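Local coordinates for protein aerobactin synthase IucA (Klebsiella pneumoniae subsp. pneumoniae, PDB 5JM8) that probably joins a hydroxamate-bearing lysine derivative to citrate at the expense of ATP, an early step in making the siderophore aerobactin, at residues H399-L410 with L509-L517; V423-I431 with F482-A493. One frame throughout, in Å; residues are numbered along the deposited sequence.

Contact 1 of 2, residues H399-L410 with L509-L517; sequences HAWVDAYCHQVL and LMARVRTLL
R512 reaches across to helix 399-410 and meets two side chains there, D403 and H399. With D403 it forms a salt bridge, OD2 to NH1 at 3.0 Å. The carboxylate and guanidinium planes are turned 48° apart and D403 OD1 stays farther from NH1, so the bridge is single-pronged and not a coplanar two-toothed pair. The R512 chain runs extended from CG to NE, which carries the charged end past D403 and over one face of the H399 imidazole. NE lies nearest H399 CG, at 3.1 Å, towards the rim of the ring. H399 NE2 is hydrogen-bonded to D504, which limits how the ring can turn. L509 CD2 meets the edge of the same ring in its plane, 3.5 Å from CD2 of the histidine.

The apolar contacts centre on V513, which spreads its two methyls. CG2 touches V402 CG1 at 4.1 Å and also C406 SG, while CG1 faces L410 CD1. L516 puts CD1 against C406 CB at 3.7 Å and CD2 beside the more exposed H407. L517 CD2 closes the row on L410 CD1 at 4.1 Å.

The two helix segments run in roughly the same direction, crossing at -33° with axes 9.8 Å apart at closest approach. Helix 475-500 packs beside this interface, its L498 on V402. Helix 528-535 covers L517. On other sides of helix 394-420, W401 and A404 rest on P440 at the start of strand 440-445.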
loop_
_atom_site.group_PDB
_atom_site.type_symbol
_atom_site.label_atom_id
_atom_site.label_comp_id
_atom_site.label_asym_id
_atom_site.label_seq_id
_atom_site.Cartn_x
_atom_site.Cartn_y
_atom_site.Cartn_z
ATOM N N HIS A 399 -4.304 21.322 -25.271
ATOM C CA HIS A 399 -4.198 20.778 -26.618
ATOM C C HIS A 399 -3.707 19.335 -26.591
ATOM O O HIS A 399 -4.258 18.469 -27.274
ATOM C CB HIS A 399 -3.256 21.631 -27.462
ATOM C CG HIS A 399 -3.784 22.999 -27.762
ATOM N ND1 HIS A 399 -2.986 24.015 -28.244
ATOM C CD2 HIS A 399 -5.031 23.518 -27.660
ATOM C CE1 HIS A 399 -3.716 25.101 -28.419
ATOM N NE2 HIS A 399 -4.961 24.827 -28.072
ATOM N N ALA A 400 -2.668 19.086 -25.800
ATOM C CA ALA A 400 -2.117 17.746 -25.647
ATOM C C ALA A 400 -3.164 16.765 -25.128
ATOM O O ALA A 400 -3.248 15.631 -25.597
ATOM C CB ALA A 400 -0.922 17.780 -24.715
ATOM N N TRP A 401 -3.957 17.204 -24.156
ATOM C CA TRP A 401 -4.991 16.354 -23.579
ATOM C C TRP A 401 -6.072 16.054 -24.617
ATOM O O TRP A 401 -6.518 14.913 -24.748
ATOM C CB TRP A 401 -5.601 17.014 -22.337
ATOM C CG TRP A 401 -6.342 16.055 -21.445
ATOM C CD1 TRP A 401 -5.896 15.511 -20.275
ATOM C CD2 TRP A 401 -7.657 15.524 -21.657
ATOM N NE1 TRP A 401 -6.852 14.676 -19.747
ATOM C CE2 TRP A 401 -7.942 14.668 -20.576
ATOM C CE3 TRP A 401 -8.621 15.694 -22.655
ATOM C CZ2 TRP A 401 -9.150 13.980 -20.467
ATOM C CZ3 TRP A 401 -9.817 15.011 -22.544
ATOM C CH2 TRP A 401 -10.072 14.166 -21.459
ATOM N N VAL A 402 -6.483 17.078 -25.362
ATOM C CA VAL A 402 -7.512 16.918 -26.388
ATOM C C VAL A 402 -7.039 16.047 -27.551
ATOM O O VAL A 402 -7.804 15.236 -28.074
ATOM C CB VAL A 402 -7.969 18.284 -26.944
ATOM C CG1 VAL A 402 -8.847 18.102 -28.184
ATOM C CG2 VAL A 402 -8.720 19.064 -25.877
ATOM N N ASP A 403 -5.794 16.232 -27.973
ATOM C CA ASP A 403 -5.238 15.424 -29.054
ATOM C C ASP A 403 -5.163 13.952 -28.667
ATOM O O ASP A 403 -5.504 13.075 -29.458
ATOM C CB ASP A 403 -3.850 15.927 -29.442
ATOM C CG ASP A 403 -3.879 17.325 -30.025
ATOM O OD1 ASP A 403 -4.975 17.791 -30.408
ATOM O OD2 ASP A 403 -2.804 17.955 -30.107
ATOM N N ALA A 404 -4.710 13.688 -27.445
ATOM C CA ALA A 404 -4.605 12.323 -26.946
ATOM C C ALA A 404 -5.981 11.694 -26.766
ATOM O O ALA A 404 -6.140 10.483 -26.908
ATOM C CB ALA A 404 -3.843 12.301 -25.639
ATOM N N TYR A 405 -6.970 12.522 -26.443
ATOM C CA TYR A 405 -8.345 12.057 -26.301
ATOM C C TYR A 405 -8.866 11.542 -27.637
ATOM O O TYR A 405 -9.539 10.514 -27.699
ATOM C CB TYR A 405 -9.238 13.182 -25.775
ATOM C CG TYR A 405 -10.724 12.894 -25.864
ATOM C CD1 TYR A 405 -11.383 12.214 -24.850
ATOM C CD2 TYR A 405 -11.466 13.313 -26.959
ATOM C CE1 TYR A 405 -12.742 11.954 -24.925
ATOM C CE2 TYR A 405 -12.823 13.057 -27.046
ATOM C CZ TYR A 405 -13.456 12.377 -26.025
ATOM O OH TYR A 405 -14.807 12.121 -26.108
ATOM N N CYS A 406 -8.543 12.258 -28.707
ATOM C CA CYS A 406 -8.947 11.856 -30.049
ATOM C C CYS A 406 -8.307 10.531 -30.454
ATOM O O CYS A 406 -8.979 9.643 -30.979
ATOM C CB CYS A 406 -8.576 12.941 -31.062
ATOM S SG CYS A 406 -9.429 14.505 -30.814
ATOM N N HIS A 407 -7.009 10.404 -30.205
ATOM C CA HIS A 407 -6.263 9.212 -30.596
ATOM C C HIS A 407 -6.627 7.985 -29.763
ATOM O O HIS A 407 -6.667 6.870 -30.283
ATOM C CB HIS A 407 -4.758 9.463 -30.480
ATOM C CG HIS A 407 -4.204 10.348 -31.552
ATOM N ND1 HIS A 407 -3.612 11.564 -31.280
ATOM C CD2 HIS A 407 -4.137 10.190 -32.896
ATOM C CE1 HIS A 407 -3.208 12.116 -32.411
ATOM N NE2 HIS A 407 -3.516 11.303 -33.406
ATOM N N GLN A 408 -6.879 8.193 -28.474
ATOM C CA GLN A 408 -7.139 7.087 -27.557
ATOM C C GLN A 408 -8.611 6.698 -27.467
ATOM O O GLN A 408 -8.929 5.524 -27.269
ATOM C CB GLN A 408 -6.634 7.435 -26.154
ATOM C CG GLN A 408 -5.125 7.602 -26.052
ATOM C CD GLN A 408 -4.373 6.341 -26.424
ATOM O OE1 GLN A 408 -4.953 5.257 -26.506
ATOM N NE2 GLN A 408 -3.076 6.478 -26.662
ATOM N N VAL A 409 -9.505 7.676 -27.598
ATOM C CA VAL A 409 -10.935 7.420 -27.451
ATOM C C VAL A 409 -11.653 7.352 -28.797
ATOM O O VAL A 409 -12.276 6.342 -29.121
ATOM C CB VAL A 409 -11.607 8.500 -26.576
ATOM C CG1 VAL A 409 -13.099 8.224 -26.420
ATOM C CG2 VAL A 409 -10.935 8.566 -25.215
ATOM N N LEU A 410 -11.575 8.425 -29.573
ATOM C CA LEU A 410 -12.348 8.516 -30.806
ATOM C C LEU A 410 -11.859 7.532 -31.865
ATOM O O LEU A 410 -12.665 6.938 -32.581
ATOM C CB LEU A 410 -12.304 9.942 -31.360
ATOM C CG LEU A 410 -12.873 11.040 -30.457
ATOM C CD1 LEU A 410 -12.800 12.382 -31.161
ATOM C CD2 LEU A 410 -14.308 10.731 -30.040
ATOM N N LEU A 509 -10.465 24.559 -30.202
ATOM C CA LEU A 509 -10.308 23.179 -29.765
ATOM C C LEU A 509 -11.085 22.234 -30.672
ATOM O O LEU A 509 -10.642 21.119 -30.939
ATOM C CB LEU A 509 -10.760 23.023 -28.312
ATOM C CG LEU A 509 -9.939 23.823 -27.294
ATOM C CD1 LEU A 509 -10.593 23.794 -25.915
ATOM C CD2 LEU A 509 -8.505 23.313 -27.225
ATOM N N MET A 510 -12.239 22.685 -31.154
ATOM C CA MET A 510 -13.032 21.889 -32.086
ATOM C C MET A 510 -12.346 21.806 -33.451
ATOM O O MET A 510 -12.634 20.905 -34.242
ATOM C CB MET A 510 -14.442 22.469 -32.234
ATOM C CG MET A 510 -15.340 22.226 -31.026
ATOM S SD MET A 510 -17.075 22.664 -31.288
ATOM C CE MET A 510 -17.003 24.451 -31.246
ATOM N N ALA A 511 -11.437 22.739 -33.723
ATOM C CA ALA A 511 -10.675 22.709 -34.964
ATOM C C ALA A 511 -9.638 21.592 -34.912
ATOM O O ALA A 511 -9.381 20.932 -35.921
ATOM C CB ALA A 511 -10.003 24.054 -35.221
ATOM N N ARG A 512 -9.054 21.381 -33.734
ATOM C CA ARG A 512 -8.098 20.294 -33.530
ATOM C C ARG A 512 -8.750 18.942 -33.760
ATOM O O ARG A 512 -8.192 18.077 -34.429
ATOM C CB ARG A 512 -7.513 20.331 -32.119
ATOM C CG ARG A 512 -6.506 21.432 -31.897
ATOM C CD ARG A 512 -5.673 21.183 -30.651
ATOM N NE ARG A 512 -4.532 22.094 -30.586
ATOM C CZ ARG A 512 -3.302 21.801 -31.005
ATOM N NH1 ARG A 512 -3.024 20.609 -31.516
ATOM N NH2 ARG A 512 -2.340 22.708 -30.903
ATOM N N VAL A 513 -9.932 18.770 -33.185
ATOM C CA VAL A 513 -10.673 17.527 -33.321
ATOM C C VAL A 513 -10.967 17.240 -34.790
ATOM O O VAL A 513 -10.810 16.111 -35.251
ATOM C CB VAL A 513 -11.992 17.574 -32.527
ATOM C CG1 VAL A 513 -12.769 16.282 -32.707
ATOM C CG2 VAL A 513 -11.712 17.828 -31.053
ATOM N N ARG A 514 -11.390 18.271 -35.516
ATOM C CA ARG A 514 -11.721 18.134 -36.930
ATOM C C ARG A 514 -10.522 17.627 -37.721
ATOM O O ARG A 514 -10.648 16.708 -38.532
ATOM C CB ARG A 514 -12.195 19.469 -37.502
ATOM C CG ARG A 514 -12.597 19.409 -38.972
ATOM C CD ARG A 514 -12.990 20.781 -39.491
ATOM N NE ARG A 514 -11.936 21.767 -39.270
ATOM C CZ ARG A 514 -12.110 23.083 -39.343
ATOM N NH1 ARG A 514 -13.302 23.587 -39.636
ATOM N NH2 ARG A 514 -11.087 23.895 -39.121
ATOM N N THR A 515 -9.364 18.241 -37.482
ATOM C CA THR A 515 -8.118 17.843 -38.136
ATOM C C THR A 515 -7.850 16.356 -37.963
ATOM O O THR A 515 -7.560 15.650 -38.925
ATOM C CB THR A 515 -6.907 18.626 -37.578
ATOM O OG1 THR A 515 -7.114 20.032 -37.759
ATOM C CG2 THR A 515 -5.620 18.212 -38.287
ATOM N N LEU A 516 -7.953 15.882 -36.727
ATOM C CA LEU A 516 -7.660 14.493 -36.421
ATOM C C LEU A 516 -8.771 13.564 -36.910
ATOM O O LEU A 516 -8.500 12.433 -37.310
ATOM C CB LEU A 516 -7.437 14.329 -34.918
ATOM C CG LEU A 516 -6.260 15.146 -34.373
ATOM C CD1 LEU A 516 -6.150 15.004 -32.866
ATOM C CD2 LEU A 516 -4.951 14.739 -35.039
ATOM N N LEU A 517 -10.011 14.043 -36.890
ATOM C CA LEU A 517 -11.131 13.267 -37.419
ATOM C C LEU A 517 -10.998 13.112 -38.932
ATOM O O LEU A 517 -11.427 12.109 -39.503
ATOM C CB LEU A 517 -12.471 13.927 -37.081
ATOM C CG LEU A 517 -12.989 13.848 -35.640
ATOM C CD1 LEU A 517 -14.286 14.629 -35.498
ATOM C CD2 LEU A 517 -13.197 12.409 -35.202
#

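Contact 2 of 2, residues V423-I431 with F482-A493; sequences VLLAHQQNI and FPYYLLVNSTFA. With MG (magnesium ion), chain J; ATP (adenosine-5'-triphosphate), chain I.
H427 and Y485 meet as an offset edge-to-face pair, the edge of Y485 turned to the face of H427. Their planes are 83° apart and their centroids 4.6 Å. The other face of H427 looks onto ATP O2A. N489 ND2 lies at the edge of the H427 ring and gives a hydrogen bond to ATP N1 (3.0 Å, 164°). N489 OD1 accepts from ATP N6 at 3.3 Å, so one carboxamide pairs with N1 and N6 of the adenine. Next to H427, magnesium is bound by Q429 OE1 at 2.3 Å and N430 OD1 at 2.0 Å. ATP O3A also binds it, and D447 belongs to the same metal site.

N430 ND2 bonds to L425 O in its carbonyl plane (3.2 Å), which sets the rotation of the amide. Y485 is held between Y484 on one face and L425 CB on the other. Q428 stretches out to A493 CB. Farther out, F482 packs on V423 and L425, and L486 on A426. Helix 482-493 is kinked here and has a wider pi-type turn, with N489 centring an inverse gamma turn. The arrangement holds both the adenine and the magnesium-bound phosphates in the ATP pocket of an IucA/IucC-family NIS synthetase.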
loop_
_atom_site.group_PDB
_atom_site.type_symbol
_atom_site.label_atom_id
_atom_site.label_comp_id
_atom_site.label_asym_id
_atom_site.label_seq_id
_atom_site.Cartn_x
_atom_site.Cartn_y
_atom_site.Cartn_z
ATOM N N VAL A 423 -20.830 -1.068 -33.533
ATOM C CA VAL A 423 -21.300 0.207 -33.012
ATOM C C VAL A 423 -21.287 0.198 -31.488
ATOM O O VAL A 423 -22.041 -0.543 -30.860
ATOM C CB VAL A 423 -22.726 0.524 -33.510
ATOM C CG1 VAL A 423 -23.187 1.886 -33.006
ATOM C CG2 VAL A 423 -22.777 0.473 -35.028
ATOM N N LEU A 424 -20.416 1.016 -30.901
ATOM C CA LEU A 424 -20.425 1.246 -29.460
ATOM C C LEU A 424 -20.860 2.680 -29.189
ATOM O O LEU A 424 -20.100 3.623 -29.411
ATOM C CB LEU A 424 -19.048 0.978 -28.844
ATOM C CG LEU A 424 -18.518 -0.454 -28.951
ATOM C CD1 LEU A 424 -17.144 -0.555 -28.316
ATOM C CD2 LEU A 424 -19.474 -1.445 -28.307
ATOM N N LEU A 425 -22.095 2.836 -28.724
ATOM C CA LEU A 425 -22.650 4.156 -28.447
ATOM C C LEU A 425 -22.074 4.700 -27.149
ATOM O O LEU A 425 -22.618 4.475 -26.069
ATOM C CB LEU A 425 -24.174 4.094 -28.368
ATOM C CG LEU A 425 -24.860 3.591 -29.640
ATOM C CD1 LEU A 425 -26.342 3.367 -29.398
ATOM C CD2 LEU A 425 -24.643 4.562 -30.795
ATOM N N ALA A 426 -20.970 5.425 -27.270
ATOM C CA ALA A 426 -20.208 5.855 -26.111
ATOM C C ALA A 426 -20.715 7.164 -25.520
ATOM O O ALA A 426 -20.394 8.243 -26.018
ATOM C CB ALA A 426 -18.753 5.989 -26.486
ATOM N N HIS A 427 -21.495 7.063 -24.447
ATOM C CA HIS A 427 -21.845 8.230 -23.648
ATOM C C HIS A 427 -20.592 8.865 -23.082
ATOM O O HIS A 427 -19.494 8.325 -23.183
ATOM C CB HIS A 427 -22.763 7.873 -22.473
ATOM C CG HIS A 427 -24.134 7.434 -22.867
ATOM N ND1 HIS A 427 -24.484 6.107 -22.999
ATOM C CD2 HIS A 427 -25.254 8.145 -23.130
ATOM C CE1 HIS A 427 -25.758 6.022 -23.337
ATOM N NE2 HIS A 427 -26.249 7.244 -23.420
ATOM N N GLN A 428 -20.778 10.015 -22.457
ATOM C CA GLN A 428 -19.767 10.587 -21.591
ATOM C C GLN A 428 -19.647 9.755 -20.315
ATOM O O GLN A 428 -18.697 9.900 -19.544
ATOM C CB GLN A 428 -20.138 12.018 -21.254
ATOM C CG GLN A 428 -18.988 12.875 -20.863
ATOM C CD GLN A 428 -19.415 14.288 -20.542
ATOM O OE1 GLN A 428 -18.650 15.048 -19.961
ATOM N NE2 GLN A 428 -20.639 14.652 -20.924
ATOM N N GLN A 429 -20.637 8.894 -20.099
ATOM C CA GLN A 429 -20.688 8.028 -18.929
ATOM C C GLN A 429 -20.249 6.596 -19.260
ATOM O O GLN A 429 -19.941 5.816 -18.360
ATOM C CB GLN A 429 -22.105 8.033 -18.343
ATOM C CG GLN A 429 -22.250 7.287 -17.019
ATOM C CD GLN A 429 -22.803 5.880 -17.167
ATOM O OE1 GLN A 429 -23.237 5.472 -18.244
ATOM N NE2 GLN A 429 -22.796 5.132 -16.071
ATOM N N ASN A 430 -20.220 6.255 -20.548
ATOM C CA ASN A 430 -19.733 4.949 -20.990
ATOM C C ASN A 430 -18.252 4.988 -21.334
ATOM O O ASN A 430 -17.645 3.954 -21.601
ATOM C CB ASN A 430 -20.522 4.463 -22.203
ATOM C CG ASN A 430 -21.957 4.128 -21.868
ATOM O OD1 ASN A 430 -22.322 4.008 -20.699
ATOM N ND2 ASN A 430 -22.780 3.964 -22.895
ATOM N N ILE A 431 -17.681 6.188 -21.330
ATOM C CA ILE A 431 -16.272 6.376 -21.642
ATOM C C ILE A 431 -15.421 6.483 -20.382
ATOM O O ILE A 431 -15.528 7.458 -19.633
ATOM C CB ILE A 431 -16.060 7.641 -22.493
ATOM C CG1 ILE A 431 -16.644 7.436 -23.888
ATOM C CG2 ILE A 431 -14.575 7.972 -22.606
ATOM C CD1 ILE A 431 -16.830 8.719 -24.678
ATOM N N PHE A 482 -25.006 7.828 -33.327
ATOM C CA PHE A 482 -23.571 7.744 -33.082
ATOM C C PHE A 482 -22.856 9.096 -32.946
ATOM O O PHE A 482 -22.077 9.289 -32.012
ATOM C CB PHE A 482 -22.918 6.928 -34.194
ATOM C CG PHE A 482 -21.508 6.519 -33.894
ATOM C CD1 PHE A 482 -21.248 5.352 -33.200
ATOM C CD2 PHE A 482 -20.442 7.302 -34.301
ATOM C CE1 PHE A 482 -19.954 4.971 -32.920
ATOM C CE2 PHE A 482 -19.144 6.922 -34.026
ATOM C CZ PHE A 482 -18.900 5.757 -33.333
ATOM N N PRO A 483 -23.105 10.038 -33.871
ATOM C CA PRO A 483 -22.437 11.333 -33.696
ATOM C C PRO A 483 -22.991 12.158 -32.530
ATOM O O PRO A 483 -22.289 13.035 -32.029
ATOM C CB PRO A 483 -22.683 12.041 -35.034
ATOM C CG PRO A 483 -23.863 11.367 -35.621
ATOM C CD PRO A 483 -23.810 9.949 -35.162
ATOM N N TYR A 484 -24.225 11.893 -32.109
ATOM C CA TYR A 484 -24.763 12.550 -30.918
ATOM C C TYR A 484 -23.975 12.140 -29.685
ATOM O O TYR A 484 -23.376 12.975 -29.010
ATOM C CB TYR A 484 -26.242 12.214 -30.707
ATOM C CG TYR A 484 -26.732 12.521 -29.304
ATOM C CD1 TYR A 484 -26.793 13.830 -28.838
ATOM C CD2 TYR A 484 -27.131 11.503 -28.441
ATOM C CE1 TYR A 484 -27.238 14.116 -27.553
ATOM C CE2 TYR A 484 -27.578 11.781 -27.158
ATOM C CZ TYR A 484 -27.628 13.085 -26.722
ATOM O OH TYR A 484 -28.071 13.350 -25.449
ATOM N N TYR A 485 -23.983 10.846 -29.397
ATOM C CA TYR A 485 -23.338 10.330 -28.199
ATOM C C TYR A 485 -21.849 10.652 -28.151
ATOM O O TYR A 485 -21.330 11.030 -27.102
ATOM C CB TYR A 485 -23.533 8.816 -28.103
ATOM C CG TYR A 485 -24.957 8.396 -27.812
ATOM C CD1 TYR A 485 -25.471 8.453 -26.525
ATOM C CD2 TYR A 485 -25.786 7.937 -28.825
ATOM C CE1 TYR A 485 -26.773 8.071 -26.260
ATOM C CE2 TYR A 485 -27.087 7.550 -28.566
ATOM C CZ TYR A 485 -27.574 7.618 -27.283
ATOM O OH TYR A 485 -28.868 7.233 -27.021
ATOM N N LEU A 486 -21.170 10.523 -29.287
ATOM C CA LEU A 486 -19.710 10.492 -29.293
ATOM C C LEU A 486 -19.048 11.849 -29.535
ATOM O O LEU A 486 -17.865 12.015 -29.239
ATOM C CB LEU A 486 -19.225 9.489 -30.343
ATOM C CG LEU A 486 -17.720 9.201 -30.390
ATOM C CD1 LEU A 486 -17.165 8.833 -29.021
ATOM C CD2 LEU A 486 -17.433 8.093 -31.388
ATOM N N LEU A 487 -19.798 12.817 -30.059
ATOM C CA LEU A 487 -19.256 14.153 -30.293
ATOM C C LEU A 487 -19.994 15.216 -29.489
ATOM O O LEU A 487 -19.367 16.053 -28.842
ATOM C CB LEU A 487 -19.308 14.505 -31.781
ATOM C CG LEU A 487 -18.283 13.779 -32.650
ATOM C CD1 LEU A 487 -18.675 13.860 -34.105
ATOM C CD2 LEU A 487 -16.889 14.353 -32.436
ATOM N N VAL A 488 -21.322 15.192 -29.541
ATOM C CA VAL A 488 -22.122 16.160 -28.799
ATOM C C VAL A 488 -22.084 15.832 -27.313
ATOM O O VAL A 488 -21.632 16.641 -26.503
ATOM C CB VAL A 488 -23.588 16.190 -29.282
ATOM C CG1 VAL A 488 -24.413 17.176 -28.458
ATOM C CG2 VAL A 488 -23.658 16.547 -30.757
ATOM N N ASN A 489 -22.555 14.642 -26.960
ATOM C CA ASN A 489 -22.612 14.229 -25.562
ATOM C C ASN A 489 -21.330 13.514 -25.136
ATOM O O ASN A 489 -21.372 12.433 -24.547
ATOM C CB ASN A 489 -23.828 13.325 -25.324
ATOM C CG ASN A 489 -24.100 13.090 -23.850
ATOM O OD1 ASN A 489 -23.649 13.855 -23.001
ATOM N ND2 ASN A 489 -24.838 12.032 -23.540
ATOM N N SER A 490 -20.189 14.129 -25.435
ATOM C CA SER A 490 -18.893 13.557 -25.088
ATOM C C SER A 490 -17.755 14.520 -25.387
ATOM O O SER A 490 -17.217 15.168 -24.489
ATOM C CB SER A 490 -18.660 12.249 -25.847
ATOM O OG SER A 490 -19.041 11.130 -25.070
ATOM N N THR A 491 -17.396 14.604 -26.661
ATOM C CA THR A 491 -16.237 15.369 -27.084
ATOM C C THR A 491 -16.420 16.857 -26.814
ATOM O O THR A 491 -15.504 17.523 -26.344
ATOM C CB THR A 491 -15.959 15.149 -28.576
ATOM O OG1 THR A 491 -15.883 13.744 -28.842
ATOM C CG2 THR A 491 -14.657 15.820 -28.994
ATOM N N PHE A 492 -17.604 17.381 -27.109
ATOM C CA PHE A 492 -17.844 18.810 -26.951
ATOM C C PHE A 492 -17.926 19.199 -25.474
ATOM O O PHE A 492 -17.757 20.368 -25.131
ATOM C CB PHE A 492 -19.120 19.231 -27.686
ATOM C CG PHE A 492 -19.026 19.122 -29.192
ATOM C CD1 PHE A 492 -17.799 18.989 -29.827
ATOM C CD2 PHE A 492 -20.170 19.157 -29.972
ATOM C CE1 PHE A 492 -17.719 18.890 -31.206
ATOM C CE2 PHE A 492 -20.094 19.057 -31.351
ATOM C CZ PHE A 492 -18.869 18.924 -31.966
ATOM N N ALA A 493 -18.172 18.226 -24.599
ATOM C CA ALA A 493 -18.145 18.485 -23.164
ATOM C C ALA A 493 -16.708 18.704 -22.718
ATOM O O ALA A 493 -16.438 19.479 -21.801
ATOM C CB ALA A 493 -18.771 17.341 -22.396
HETATM MG MG MG J . -23.920 3.727 -19.560
HETATM P PG ATP I . -24.043 1.276 -16.834
HETATM O O1G ATP I . -23.776 0.830 -15.419
HETATM O O2G ATP I . -22.939 2.123 -17.419
HETATM O O3G ATP I . -24.492 0.165 -17.752
HETATM P PB ATP I . -26.615 2.389 -17.610
HETATM O O1B ATP I . -27.754 2.808 -16.714
HETATM O O2B ATP I . -26.752 1.143 -18.456
HETATM O O3B ATP I . -25.272 2.323 -16.706
HETATM P PA ATP I . -27.279 4.484 -19.447
HETATM O O1A ATP I . -28.478 3.617 -19.736
HETATM O O2A ATP I . -26.502 5.092 -20.588
HETATM O O3A ATP I . -26.234 3.633 -18.564
HETATM O "O5'" ATP I . -27.682 5.681 -18.455
HETATM C "C5'" ATP I . -26.659 6.586 -18.055
HETATM C "C4'" ATP I . -26.904 7.139 -16.659
HETATM O "O4'" ATP I . -25.868 8.079 -16.365
HETATM C "C3'" ATP I . -28.233 7.866 -16.522
HETATM O "O3'" ATP I . -28.931 7.380 -15.368
HETATM C "C2'" ATP I . -27.884 9.335 -16.375
HETATM O "O2'" ATP I . -28.667 9.971 -15.367
HETATM C "C1'" ATP I . -26.414 9.344 -15.988
HETATM N N9 ATP I . -25.669 10.422 -16.676
HETATM C C8 ATP I . -25.007 11.403 -16.041
HETATM N N7 ATP I . -24.423 12.243 -16.931
HETATM C C5 ATP I . -24.713 11.790 -18.163
HETATM C C6 ATP I . -24.403 12.211 -19.544
HETATM N N6 ATP I . -23.646 13.315 -19.752
HETATM N N1 ATP I . -24.900 11.465 -20.557
HETATM C C2 ATP I . -25.652 10.370 -20.337
HETATM N N3 ATP I . -25.968 9.935 -19.104
HETATM C C4 ATP I . -25.539 10.589 -17.994
#

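In the fold
The centres of contacts 1 and 2 are about 14 Å apart, and helix 475-500 joins them. Its 482-493 segment supplies one side of contact 2, while L486 and T491 also touch L410 of contact 1. L410 CD2 lies 3.6 Å from L486 CD1 and 3.6 Å from T491 OG1. M510 SD similarly meets F492 CE1 at 3.8 Å. The chain order matches: helix 394-420 leads into strand 422-424, and helix 475-500 is followed by helix 506-521. The centre of contact 2, where ATP and magnesium are bound, lies about 9 Å from the chain centre. Contact 1, centred about 21 Å from there, joins helices 394-420 and 506-521, which both touch helix 475-500, the carrier of N489.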